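Long-range contacts in glycoside hydrolase family 16 protein (Akkermansia muciniphila, PDB 6T2N), which probably hydrolyses internal beta-galactosidic bonds in mucin O-glycans, acting as a family 16 endo-O-glycanase of a gut bacterium: residues I77-S82 and G276-E281; T85-P90 and E107-V112; A152-T157 and E218-D223; I180-N185 and I236-D241. One frame throughout, in Å; residues are numbered along the deposited sequence.

Contact 1: I77-S82 and G276-E281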
loop_
_atom_site.group_PDB
_atom_site.type_symbol
_atom_site.label_atom_id
_atom_site.label_comp_id
_atom_site.label_asym_id
_atom_site.label_seq_id
_atom_site.Cartn_x
_atom_site.Cartn_y
_atom_site.Cartn_z
ATOM N N ILE A 77 6.227 -12.918 -0.481
ATOM C CA ILE A 77 5.572 -12.382 -1.699
ATOM C C ILE A 77 6.556 -11.614 -2.592
ATOM O O ILE A 77 6.582 -11.941 -3.762
ATOM C CB ILE A 77 4.392 -11.500 -1.285
ATOM C CG1 ILE A 77 3.422 -12.272 -0.403
ATOM C CG2 ILE A 77 3.690 -10.952 -2.523
ATOM C CD1 ILE A 77 3.078 -13.614 -0.970
ATOM N N ARG A 78 7.271 -10.620 -2.060
ATOM C CA ARG A 78 8.043 -9.601 -2.814
ATOM C C ARG A 78 9.463 -9.371 -2.306
ATOM O O ARG A 78 9.674 -9.313 -1.115
ATOM C CB ARG A 78 7.517 -8.194 -2.555
ATOM C CG ARG A 78 6.076 -8.048 -2.941
ATOM C CD ARG A 78 5.481 -6.753 -2.450
ATOM N NE ARG A 78 4.134 -7.087 -2.854
ATOM C CZ ARG A 78 3.248 -7.645 -2.059
ATOM N NH1 ARG A 78 3.528 -7.785 -0.784
ATOM N NH2 ARG A 78 2.078 -8.024 -2.521
ATOM N N ASN A 79 10.337 -8.939 -3.200
ATOM C CA ASN A 79 11.583 -8.223 -2.816
ATOM C C ASN A 79 12.593 -9.264 -2.309
ATOM O O ASN A 79 12.585 -9.656 -1.110
ATOM C CB ASN A 79 11.301 -7.071 -1.849
ATOM C CG ASN A 79 12.420 -6.050 -1.814
ATOM O OD1 ASN A 79 13.608 -6.376 -1.830
ATOM N ND2 ASN A 79 12.044 -4.796 -1.743
ATOM N N GLN A 80 13.459 -9.674 -3.219
ATOM C CA GLN A 80 14.496 -10.697 -2.968
ATOM C C GLN A 80 15.438 -10.313 -1.803
ATOM O O GLN A 80 16.232 -11.156 -1.386
ATOM C CB GLN A 80 15.184 -10.869 -4.315
ATOM C CG GLN A 80 16.291 -11.882 -4.265
ATOM C CD GLN A 80 16.687 -12.243 -5.662
ATOM O OE1 GLN A 80 16.164 -11.662 -6.594
ATOM N NE2 GLN A 80 17.632 -13.156 -5.798
ATOM N N GLY A 81 15.382 -9.073 -1.315
ATOM C CA GLY A 81 16.208 -8.559 -0.208
ATOM C C GLY A 81 15.472 -8.557 1.124
ATOM O O GLY A 81 16.133 -8.407 2.156
ATOM N N SER A 82 14.155 -8.761 1.125
ATOM C CA SER A 82 13.288 -8.810 2.324
ATOM C C SER A 82 13.700 -9.947 3.242
ATOM O O SER A 82 14.347 -10.896 2.768
ATOM C CB SER A 82 11.874 -8.985 1.892
ATOM O OG SER A 82 11.610 -10.345 1.554
ATOM N N GLY A 276 13.701 -5.397 5.865
ATOM C CA GLY A 276 14.789 -5.378 4.876
ATOM C C GLY A 276 14.238 -5.018 3.514
ATOM O O GLY A 276 13.316 -4.227 3.443
ATOM N N GLY A 277 14.783 -5.583 2.454
ATOM C CA GLY A 277 14.819 -4.956 1.115
ATOM C C GLY A 277 16.251 -4.742 0.625
ATOM O O GLY A 277 17.173 -4.521 1.481
ATOM N N THR A 278 16.459 -4.840 -0.692
ATOM C CA THR A 278 17.761 -4.557 -1.378
ATOM C C THR A 278 18.177 -3.107 -1.049
ATOM O O THR A 278 19.380 -2.810 -0.901
ATOM C CB THR A 278 17.630 -4.836 -2.884
ATOM O OG1 THR A 278 16.450 -4.133 -3.279
ATOM C CG2 THR A 278 17.481 -6.299 -3.265
ATOM N N TRP A 279 17.204 -2.210 -0.922
ATOM C CA TRP A 279 17.443 -0.918 -0.240
ATOM C C TRP A 279 16.437 -0.781 0.879
ATOM O O TRP A 279 15.226 -0.738 0.620
ATOM C CB TRP A 279 17.483 0.325 -1.138
ATOM C CG TRP A 279 18.709 1.122 -0.798
ATOM C CD1 TRP A 279 18.888 1.945 0.281
ATOM C CD2 TRP A 279 19.979 1.045 -1.475
ATOM N NE1 TRP A 279 20.164 2.435 0.292
ATOM C CE2 TRP A 279 20.860 1.899 -0.769
ATOM C CE3 TRP A 279 20.440 0.366 -2.615
ATOM C CZ2 TRP A 279 22.183 2.091 -1.175
ATOM C CZ3 TRP A 279 21.746 0.560 -3.000
ATOM C CH2 TRP A 279 22.603 1.408 -2.292
ATOM N N CYS A 280 17.044 -0.846 2.049
ATOM C CA CYS A 280 16.526 -0.708 3.421
ATOM C C CYS A 280 17.615 -1.421 4.228
ATOM O O CYS A 280 17.864 -2.605 3.958
ATOM C CB CYS A 280 15.115 -1.279 3.617
ATOM S SG CYS A 280 14.258 -0.664 5.110
ATOM N N GLU A 281 18.365 -0.718 5.061
ATOM C CA GLU A 281 18.935 -1.383 6.250
ATOM C C GLU A 281 18.266 -2.756 6.449
ATOM O O GLU A 281 17.022 -2.884 6.489
ATOM C CB GLU A 281 18.706 -0.511 7.492
ATOM C CG GLU A 281 19.872 0.411 7.810
ATOM C CD GLU A 281 19.583 1.295 8.998
ATOM O OE1 GLU A 281 18.466 1.203 9.531
ATOM O OE2 GLU A 281 20.467 2.080 9.372
#

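Contact 2: T85-P90 and E107-V112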
loop_
_atom_site.group_PDB
_atom_site.type_symbol
_atom_site.label_atom_id
_atom_site.label_comp_id
_atom_site.label_asym_id
_atom_site.label_seq_id
_atom_site.Cartn_x
_atom_site.Cartn_y
_atom_site.Cartn_z
ATOM N N THR A 85 8.497 -13.302 6.342
ATOM C CA THR A 85 7.342 -14.082 5.788
ATOM C C THR A 85 6.055 -13.580 6.455
ATOM O O THR A 85 6.122 -13.098 7.585
ATOM C CB THR A 85 7.545 -15.592 5.939
ATOM O OG1 THR A 85 6.556 -16.230 5.145
ATOM C CG2 THR A 85 7.396 -16.068 7.352
ATOM N N TYR A 86 4.935 -13.645 5.744
ATOM C CA TYR A 86 3.674 -12.936 6.085
ATOM C C TYR A 86 2.642 -13.930 6.640
ATOM O O TYR A 86 2.431 -14.973 5.987
ATOM C CB TYR A 86 3.125 -12.241 4.823
ATOM C CG TYR A 86 3.714 -10.893 4.477
ATOM C CD1 TYR A 86 4.017 -9.960 5.449
ATOM C CD2 TYR A 86 3.844 -10.507 3.163
ATOM C CE1 TYR A 86 4.524 -8.721 5.129
ATOM C CE2 TYR A 86 4.355 -9.280 2.816
ATOM C CZ TYR A 86 4.707 -8.382 3.802
ATOM O OH TYR A 86 5.225 -7.158 3.461
ATOM N N THR A 87 1.955 -13.643 7.754
ATOM C CA THR A 87 0.995 -14.649 8.318
ATOM C C THR A 87 -0.306 -14.018 8.800
ATOM O O THR A 87 -0.277 -12.868 9.198
ATOM C CB THR A 87 1.541 -15.468 9.494
ATOM O OG1 THR A 87 1.214 -14.702 10.659
ATOM C CG2 THR A 87 3.017 -15.806 9.382
ATOM N N GLY A 88 -1.376 -14.811 8.811
ATOM C CA GLY A 88 -2.734 -14.319 9.103
ATOM C C GLY A 88 -3.036 -14.441 10.578
ATOM O O GLY A 88 -4.153 -14.040 10.957
ATOM N N ARG A 89 -2.054 -15.006 11.314
ATOM C CA ARG A 89 -1.969 -15.294 12.770
ATOM C C ARG A 89 -2.120 -14.014 13.564
ATOM O O ARG A 89 -1.547 -13.009 13.214
ATOM C CB ARG A 89 -0.577 -15.833 13.123
ATOM C CG ARG A 89 -0.233 -17.208 12.555
ATOM C CD ARG A 89 1.173 -17.638 12.904
ATOM N NE ARG A 89 2.136 -16.558 12.763
ATOM C CZ ARG A 89 3.184 -16.311 13.558
ATOM N NH1 ARG A 89 3.448 -17.059 14.614
ATOM N NH2 ARG A 89 3.982 -15.287 13.288
ATOM N N PRO A 90 -2.855 -13.954 14.685
ATOM C CA PRO A 90 -3.109 -12.620 15.267
ATOM C C PRO A 90 -1.680 -12.041 15.718
ATOM O O PRO A 90 -1.527 -11.014 16.430
ATOM C CB PRO A 90 -4.002 -13.051 16.466
ATOM C CG PRO A 90 -4.658 -14.339 15.984
ATOM C CD PRO A 90 -3.514 -15.087 15.360
ATOM N N GLU A 107 11.459 -14.035 14.347
ATOM C CA GLU A 107 10.911 -15.386 14.624
ATOM C C GLU A 107 11.044 -16.239 13.350
ATOM O O GLU A 107 10.383 -15.962 12.335
ATOM C CB GLU A 107 9.476 -15.268 15.122
ATOM C CG GLU A 107 8.631 -16.444 14.699
ATOM C CD GLU A 107 7.151 -16.317 14.997
ATOM O OE1 GLU A 107 6.595 -15.199 14.856
ATOM O OE2 GLU A 107 6.545 -17.331 15.325
ATOM N N LYS A 108 11.916 -17.237 13.372
ATOM C CA LYS A 108 12.146 -18.103 12.196
ATOM C C LYS A 108 10.862 -18.872 11.941
ATOM O O LYS A 108 10.339 -19.468 12.886
ATOM C CB LYS A 108 13.313 -19.043 12.459
ATOM C CG LYS A 108 13.633 -20.021 11.345
ATOM C CD LYS A 108 14.878 -20.783 11.662
ATOM C CE LYS A 108 15.147 -21.916 10.704
ATOM N NZ LYS A 108 16.212 -22.796 11.242
ATOM N N PHE A 109 10.396 -18.878 10.702
ATOM C CA PHE A 109 9.032 -19.356 10.368
ATOM C C PHE A 109 9.007 -19.785 8.906
ATOM O O PHE A 109 9.610 -19.095 8.072
ATOM C CB PHE A 109 8.013 -18.260 10.677
ATOM C CG PHE A 109 6.569 -18.684 10.664
ATOM C CD1 PHE A 109 5.825 -18.626 9.501
ATOM C CD2 PHE A 109 5.936 -19.104 11.826
ATOM C CE1 PHE A 109 4.476 -18.968 9.493
ATOM C CE2 PHE A 109 4.590 -19.454 11.812
ATOM C CZ PHE A 109 3.850 -19.358 10.648
ATOM N N ALA A 110 8.369 -20.922 8.629
ATOM C CA ALA A 110 8.406 -21.562 7.297
ATOM C C ALA A 110 7.620 -20.699 6.303
ATOM O O ALA A 110 6.596 -20.118 6.709
ATOM C CB ALA A 110 7.892 -22.968 7.379
ATOM N N ASN A 111 8.147 -20.560 5.084
ATOM C CA ASN A 111 7.552 -19.804 3.954
ATOM C C ASN A 111 6.472 -20.683 3.278
ATOM O O ASN A 111 6.826 -21.589 2.520
ATOM C CB ASN A 111 8.730 -19.360 3.073
ATOM C CG ASN A 111 8.405 -18.921 1.656
ATOM O OD1 ASN A 111 7.298 -18.427 1.370
ATOM N ND2 ASN A 111 9.389 -19.075 0.772
ATOM N N VAL A 112 5.185 -20.446 3.530
ATOM C CA VAL A 112 4.064 -21.256 2.948
ATOM C C VAL A 112 4.241 -21.406 1.436
ATOM O O VAL A 112 3.565 -22.260 0.885
ATOM C CB VAL A 112 2.657 -20.681 3.231
ATOM C CG1 VAL A 112 2.220 -20.916 4.658
ATOM C CG2 VAL A 112 2.521 -19.192 2.912
#

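Contact 3: A152-T157 and E218-D223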
loop_
_atom_site.group_PDB
_atom_site.type_symbol
_atom_site.label_atom_id
_atom_site.label_comp_id
_atom_site.label_asym_id
_atom_site.label_seq_id
_atom_site.Cartn_x
_atom_site.Cartn_y
_atom_site.Cartn_z
ATOM N N ALA A 152 -2.510 6.471 10.406
ATOM C CA ALA A 152 -1.550 5.431 10.851
ATOM C C ALA A 152 -0.340 6.003 11.611
ATOM O O ALA A 152 0.292 7.014 11.178
ATOM C CB ALA A 152 -1.109 4.620 9.652
ATOM N N LYS A 153 0.022 5.306 12.687
ATOM C CA LYS A 153 1.303 5.491 13.405
ATOM C C LYS A 153 2.286 4.432 12.913
ATOM O O LYS A 153 1.868 3.293 12.729
ATOM C CB LYS A 153 1.124 5.324 14.909
ATOM C CG LYS A 153 2.166 6.101 15.694
ATOM C CD LYS A 153 1.965 6.149 17.199
ATOM C CE LYS A 153 3.055 5.343 17.871
ATOM N NZ LYS A 153 2.946 5.401 19.342
ATOM N N VAL A 154 3.537 4.798 12.666
ATOM C CA VAL A 154 4.509 3.858 12.039
ATOM C C VAL A 154 5.516 3.451 13.096
ATOM O O VAL A 154 5.853 4.226 14.006
ATOM C CB VAL A 154 5.242 4.386 10.783
ATOM C CG1 VAL A 154 4.296 4.543 9.600
ATOM C CG2 VAL A 154 6.067 5.656 11.002
ATOM N N PRO A 155 6.014 2.199 12.972
ATOM C CA PRO A 155 7.001 1.667 13.907
ATOM C C PRO A 155 8.285 2.438 13.637
ATOM O O PRO A 155 8.326 3.086 12.662
ATOM C CB PRO A 155 7.104 0.201 13.494
ATOM C CG PRO A 155 6.770 0.233 12.005
ATOM C CD PRO A 155 5.638 1.227 11.923
ATOM N N LYS A 156 9.283 2.325 14.497
ATOM C CA LYS A 156 10.637 2.874 14.220
ATOM C C LYS A 156 11.659 1.935 14.869
ATOM O O LYS A 156 11.719 1.901 16.128
ATOM C CB LYS A 156 10.769 4.315 14.727
ATOM C CG LYS A 156 12.190 4.842 14.791
ATOM C CD LYS A 156 12.317 6.243 15.303
ATOM C CE LYS A 156 13.585 6.890 14.799
ATOM N NZ LYS A 156 14.068 7.945 15.715
ATOM N N THR A 157 12.402 1.225 14.012
ATOM C CA THR A 157 13.530 0.313 14.320
ATOM C C THR A 157 14.276 0.025 13.005
ATOM O O THR A 157 13.734 0.312 11.903
ATOM C CB THR A 157 12.990 -0.932 15.037
ATOM O OG1 THR A 157 13.996 -1.541 15.855
ATOM C CG2 THR A 157 12.438 -1.960 14.076
ATOM N N GLU A 218 9.284 15.665 11.449
ATOM C CA GLU A 218 10.249 15.432 12.556
ATOM C C GLU A 218 9.579 14.597 13.656
ATOM O O GLU A 218 8.428 14.895 13.997
ATOM C CB GLU A 218 10.794 16.756 13.061
ATOM C CG GLU A 218 12.284 16.900 12.860
ATOM C CD GLU A 218 12.795 17.915 13.867
ATOM O OE1 GLU A 218 12.334 19.080 13.828
ATOM O OE2 GLU A 218 13.579 17.527 14.745
ATOM N N ASN A 219 10.271 13.560 14.143
ATOM C CA ASN A 219 9.719 12.457 14.982
ATOM C C ASN A 219 8.359 11.981 14.429
ATOM O O ASN A 219 7.316 12.276 15.016
ATOM C CB ASN A 219 9.663 12.901 16.441
ATOM C CG ASN A 219 10.861 13.729 16.867
ATOM O OD1 ASN A 219 10.764 14.942 16.997
ATOM N ND2 ASN A 219 11.990 13.085 17.102
ATOM N N LEU A 220 8.367 11.261 13.314
ATOM C CA LEU A 220 7.144 10.912 12.547
ATOM C C LEU A 220 6.503 9.684 13.198
ATOM O O LEU A 220 5.293 9.340 12.922
ATOM C CB LEU A 220 7.599 10.665 11.102
ATOM C CG LEU A 220 6.691 9.829 10.208
ATOM C CD1 LEU A 220 5.459 10.623 9.815
ATOM C CD2 LEU A 220 7.456 9.350 8.985
ATOM N N SER A 221 7.320 9.006 13.998
ATOM C CA SER A 221 6.936 7.772 14.717
ATOM C C SER A 221 6.182 8.155 15.989
ATOM O O SER A 221 5.426 7.316 16.459
ATOM C CB SER A 221 8.126 6.937 15.010
ATOM O OG SER A 221 9.093 7.727 15.675
ATOM N N ASP A 222 6.322 9.374 16.504
ATOM C CA ASP A 222 5.586 9.760 17.745
ATOM C C ASP A 222 4.065 9.685 17.509
ATOM O O ASP A 222 3.421 8.798 18.124
ATOM C CB ASP A 222 5.982 11.132 18.301
ATOM C CG ASP A 222 7.439 11.238 18.729
ATOM O OD1 ASP A 222 8.233 10.283 18.458
ATOM O OD2 ASP A 222 7.776 12.289 19.308
ATOM N N ASP A 223 3.501 10.543 16.646
ATOM C CA ASP A 223 2.026 10.610 16.449
ATOM C C ASP A 223 1.566 9.900 15.178
ATOM O O ASP A 223 2.385 9.533 14.303
ATOM C CB ASP A 223 1.491 12.028 16.376
ATOM C CG ASP A 223 1.867 12.847 17.584
ATOM O OD1 ASP A 223 1.724 12.361 18.725
ATOM O OD2 ASP A 223 2.314 13.951 17.367
#

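Contact 4: I180-N185 and I236-D241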
loop_
_atom_site.group_PDB
_atom_site.type_symbol
_atom_site.label_atom_id
_atom_site.label_comp_id
_atom_site.label_asym_id
_atom_site.label_seq_id
_atom_site.Cartn_x
_atom_site.Cartn_y
_atom_site.Cartn_z
ATOM N N ILE A 180 0.516 3.027 -6.769
ATOM C CA ILE A 180 0.358 4.291 -5.985
ATOM C C ILE A 180 0.773 3.987 -4.543
ATOM O O ILE A 180 0.036 3.276 -3.867
ATOM C CB ILE A 180 -1.103 4.760 -6.063
ATOM C CG1 ILE A 180 -1.600 4.778 -7.506
ATOM C CG2 ILE A 180 -1.304 6.094 -5.373
ATOM C CD1 ILE A 180 -3.090 4.836 -7.582
ATOM N N ASP A 181 1.936 4.486 -4.154
ATOM C CA ASP A 181 2.569 4.365 -2.832
ATOM C C ASP A 181 2.215 5.597 -1.992
ATOM O O ASP A 181 2.967 6.615 -2.106
ATOM C CB ASP A 181 4.083 4.284 -3.056
ATOM C CG ASP A 181 4.502 3.119 -3.976
ATOM O OD1 ASP A 181 3.624 2.269 -4.248
ATOM O OD2 ASP A 181 5.717 3.031 -4.299
ATOM N N MET A 182 1.126 5.556 -1.205
ATOM C CA MET A 182 0.743 6.742 -0.377
ATOM C C MET A 182 1.838 6.940 0.696
ATOM O O MET A 182 2.310 8.116 0.886
ATOM C CB MET A 182 -0.666 6.638 0.228
ATOM C CG MET A 182 -1.731 6.208 -0.767
ATOM S SD MET A 182 -3.441 5.993 -0.104
ATOM C CE MET A 182 -3.524 7.285 1.153
ATOM N N LEU A 183 2.304 5.836 1.305
ATOM C CA LEU A 183 3.411 5.871 2.296
ATOM C C LEU A 183 4.406 4.738 2.067
ATOM O O LEU A 183 3.977 3.574 1.991
ATOM C CB LEU A 183 2.847 5.761 3.715
ATOM C CG LEU A 183 3.857 5.342 4.787
ATOM C CD1 LEU A 183 4.872 6.450 5.025
ATOM C CD2 LEU A 183 3.146 4.978 6.075
ATOM N N GLU A 184 5.684 5.107 2.067
ATOM C CA GLU A 184 6.812 4.199 2.334
ATOM C C GLU A 184 7.828 4.947 3.182
ATOM O O GLU A 184 8.055 6.147 2.920
ATOM C CB GLU A 184 7.401 3.741 1.018
ATOM C CG GLU A 184 6.525 2.754 0.296
ATOM C CD GLU A 184 7.081 2.457 -1.070
ATOM O OE1 GLU A 184 7.328 3.436 -1.877
ATOM O OE2 GLU A 184 7.342 1.287 -1.294
ATOM N N ASN A 185 8.377 4.272 4.190
ATOM C CA ASN A 185 9.296 4.877 5.191
ATOM C C ASN A 185 10.453 3.912 5.290
ATOM O O ASN A 185 10.120 2.733 5.207
ATOM C CB ASN A 185 8.561 5.041 6.523
ATOM C CG ASN A 185 9.410 5.588 7.647
ATOM O OD1 ASN A 185 9.900 6.721 7.597
ATOM N ND2 ASN A 185 9.580 4.772 8.675
ATOM N N ILE A 236 -3.755 12.594 -9.794
ATOM C CA ILE A 236 -3.629 12.030 -8.429
ATOM C C ILE A 236 -2.721 12.902 -7.549
ATOM O O ILE A 236 -1.569 13.160 -7.933
ATOM C CB ILE A 236 -3.109 10.604 -8.475
ATOM C CG1 ILE A 236 -3.899 9.759 -9.458
ATOM C CG2 ILE A 236 -3.170 10.007 -7.069
ATOM C CD1 ILE A 236 -3.278 8.427 -9.690
ATOM N N LYS A 237 -3.263 13.307 -6.391
ATOM C CA LYS A 237 -2.577 13.998 -5.273
ATOM C C LYS A 237 -2.343 12.938 -4.199
ATOM O O LYS A 237 -3.296 12.220 -3.941
ATOM C CB LYS A 237 -3.442 15.138 -4.707
ATOM C CG LYS A 237 -3.446 16.435 -5.506
ATOM C CD LYS A 237 -4.821 17.103 -5.734
ATOM C CE LYS A 237 -4.922 17.814 -7.089
ATOM N NZ LYS A 237 -6.055 18.776 -7.206
ATOM N N LEU A 238 -1.117 12.854 -3.658
ATOM C CA LEU A 238 -0.696 12.072 -2.467
ATOM C C LEU A 238 -0.189 13.032 -1.399
ATOM O O LEU A 238 0.883 13.666 -1.582
ATOM C CB LEU A 238 0.422 11.107 -2.838
ATOM C CG LEU A 238 0.056 10.096 -3.912
ATOM C CD1 LEU A 238 1.195 9.136 -4.115
ATOM C CD2 LEU A 238 -1.196 9.304 -3.606
ATOM N N MET A 239 -0.932 13.088 -0.296
ATOM C CA MET A 239 -0.604 13.950 0.859
ATOM C C MET A 239 -0.380 13.112 2.114
ATOM O O MET A 239 -0.836 11.931 2.168
ATOM C CB MET A 239 -1.730 14.942 1.130
ATOM C CG MET A 239 -1.903 16.014 0.047
ATOM S SD MET A 239 -3.547 16.752 0.170
ATOM C CE MET A 239 -4.492 15.445 -0.608
ATOM N N VAL A 240 0.403 13.712 3.014
ATOM C CA VAL A 240 0.433 13.462 4.478
ATOM C C VAL A 240 -0.151 14.705 5.093
ATOM O O VAL A 240 0.530 15.732 4.985
ATOM C CB VAL A 240 1.835 13.362 5.103
ATOM C CG1 VAL A 240 1.785 12.603 6.418
ATOM C CG2 VAL A 240 2.870 12.800 4.154
ATOM N N ASP A 241 -1.245 14.598 5.831
ATOM C CA ASP A 241 -1.470 15.633 6.861
ATOM C C ASP A 241 -1.644 16.939 6.103
ATOM O O ASP A 241 -1.058 17.973 6.518
ATOM C CB ASP A 241 -0.288 15.686 7.851
ATOM C CG ASP A 241 -0.514 14.863 9.107
ATOM O OD1 ASP A 241 -1.210 13.843 9.016
ATOM O OD2 ASP A 241 -0.020 15.272 10.150
#

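Contact 1: I77-S82 and G276-E281
Gly-81 and Gly-277 bring two loops together backbone to backbone, their CA atoms 4.1 Å apart, with a single beta bridge joining neighbouring Ser-82 to Gly-276. The one backbone hydrogen bond across the contact runs from Gly-277 N to Gly-81 O, 3.1 Å. The donor stands well above the carbonyl plane and so misses the lone pairs, although the N-H itself points nearly straight at the oxygen (163°). The same oxygen also receives Lys-282 NZ.

Side-chain polar contacts centre on Asn-79. With CG anti to the backbone N (chi1 -160°), its amide swings toward the 276-281 loop. Asn-79 OD1 accepts from Gly-81 N at 3.3 Å, in the carbonyl plane on a lone pair, forming an Asx turn; across the contact Thr-278 N makes a weak second bond to OD1 at 3.4 Å. The type I turn from Asn-79 to Ser-82 is tied further by Asn-79 O, which takes both Ser-82 N and Ser-82 OG, the latter at 2.9 Å.

Van der Waals contact is slight: Thr-278 CG2 rests 4.0 Å from Gly-81 CA, and Asn-79 OD1 lies beside Gly-277 CA. Trp-161, from strand 160-168, touches both Asn-79 and Cys-280.

The joint thus links the loop before strand 85-86 to the one leaving strand 267-275, and three glycines let the main chains approach closely. Its chemistry is mainly polar and backbone-borne: Gly-277 N to Gly-81 O is the firmer bond, while Asn-79 OD1 serves its own Asx turn and adds only a weak bond to Thr-278 N.

Contact 2: T85-P90 and E107-V112
Arg-89 meets Glu-107 end-on, one terminal nitrogen to each carboxylate oxygen. Arg-89 NH2 reaches Glu-107 OE1 at 3.0 Å, with OE1 close to the guanidinium plane, while Arg-89 NH1 reaches Glu-107 OE2 at 3.2 Å in a more bent bond (140°). The two flat groups are twisted 57° apart, and NH2 approaches OE1 from above the carboxylate plane. One face of the same guanidinium is taken by Phe-109: CZ of Arg-89 lies 4.5 Å from the ring centroid, off-centre, an oblique cation-pi contact. Two threonine methyls extend the row along the ring: Thr-87 CG2 at 3.5 Å from Phe-109 CE1 and Thr-85 CG2 at 3.7 Å from Phe-109 CD1.

Within the beta-jelly roll of family 16 this is an outlying corner of one sheet. Strands 85-86 and 109-110 both pair with strand 127-136, the first parallel and the second antiparallel; no backbone hydrogen bond joins the two segments, and side chains of 85-90 carry the contact.

A second shell fixes the arginine. Its chain bends at chi3 (-43°), turning Arg-89 NE back to Thr-87 OG1 at 3.0 Å in the guanidinium plane. Asn-92 OD1 bonds both Thr-87 OG1 and Arg-89 NH2. On the acidic side, Lys-91 adds a salt bridge and Thr-131 a hydrogen bond to Glu-107 OE1. Farther along, Asn-111, whose CA lies beside Thr-85 OG1, is held by Thr-125 O and by the backbone nitrogens of Val-76 and Asn-113.

Contact 3: A152-T157 and E218-D223
Van der Waals contact without a single hydrogen bond joins Lys-153, Val-154 and Lys-156 to the loop of residues 218-223, at one edge of the beta-jelly roll. Segment 152-157 runs off the end of strand 146-153, and the loop leads into strand 225-231, the antiparallel neighbour of that strand; the contact therefore lies just past the point where the two strands pair, with Ala-152 still bonded to His-225.

Lys-153 lies along the loop's main chain. The methylenes of Lys-153 pass beside three successive carbonyl oxygens: CE is 3.4 Å from Ser-221 O, CD 3.2 Å from Asp-222 O and CG 3.7 Å from Asp-223 O. A bend at chi3 (111°) turns the chain so that CE stays against the loop.

Toward the interior, Val-154 CG2 approaches Leu-220 CG at 4.3 Å. Phe-294 and Pro-162 also pack on Val-154, while His-225 and Tyr-227 back the leucine, placing this pair between the two sheets. Asp-191 OD1 accepts from Leu-220 N.

On the outer side, Ser-221 rests against both the Val-154 carbonyl and the extended chain of Lys-156: its CB is 3.7 Å from Val-154 O, and its OG lies 3.6 Å from Lys-156 CD.

Contact 4: I180-N185 and I236-D241
The family 16 signature Glu-Ile-Asp-Met-Leu-Glu, residues 179 to 184, is backed here by Leu-238 and Ile-236 of strand 235-240. Leu-238 is met by Ile-180, Asp-181 and Met-182; Ile-180 also reaches Ile-236. Ile-180 CG2, anti to the backbone N, crosses Leu-238 obliquely and comes to 3.7 Å from its CD2, whereas the other branch, through CG1, reaches Ile-236 tip to tip, CD1 to CD1 at 4.2 Å. Met-182 CG adds a lighter touch on Leu-238 CD2, also 4.2 Å. Leu-238 CD1, its second methyl, lies 3.7 Å from Asp-181 O.

This is the hydrophobic interior of the beta-jelly roll, where a strand of one sheet faces a strand of the other without a hydrogen bond between them, mainly through side chains; Phe-197 and Met-229 help close the layer. Met-182 and Leu-183 both oppose Ile-164, forming a classic beta bulge at the corner where the chain turns.

Asp-181 has its CB directed away from strand 235-240, and OD2 is hydrogen-bonded to His-198 NE2. In relatives, the first and last glutamates of this signature are the nucleophile and the acid/base; Glu-179 and Glu-184 probably do the same here. Met-182 O is bonded by Ser-195 OG on the neighbouring strand 192-198.

How the contacts relate
Contacts 3 and 4 are directly joined, Val-154 CG1 touching Leu-183 CD2 at 3.7 Å, although their centres lie 15 Å apart; their segments alternate along the chain. Contacts 1 and 2 also meet, with Ile-77 and Arg-78 against Tyr-86, centres 16 Å apart. Contact 1 spans the other three in sequence, and its nearest atoms come within about 5 Å of contact 4, which carries the probable catalytic signature; the tryptophan bordering contact 1, Trp-161, also touches Glu-184. Contact 2 lies across the chain's centre from contact 4, centres 28 Å apart. The calcium ion, bound by Glu-59, Gly-98 and Asp-297, is about 11 Å from the Lys-153 side chain of contact 3.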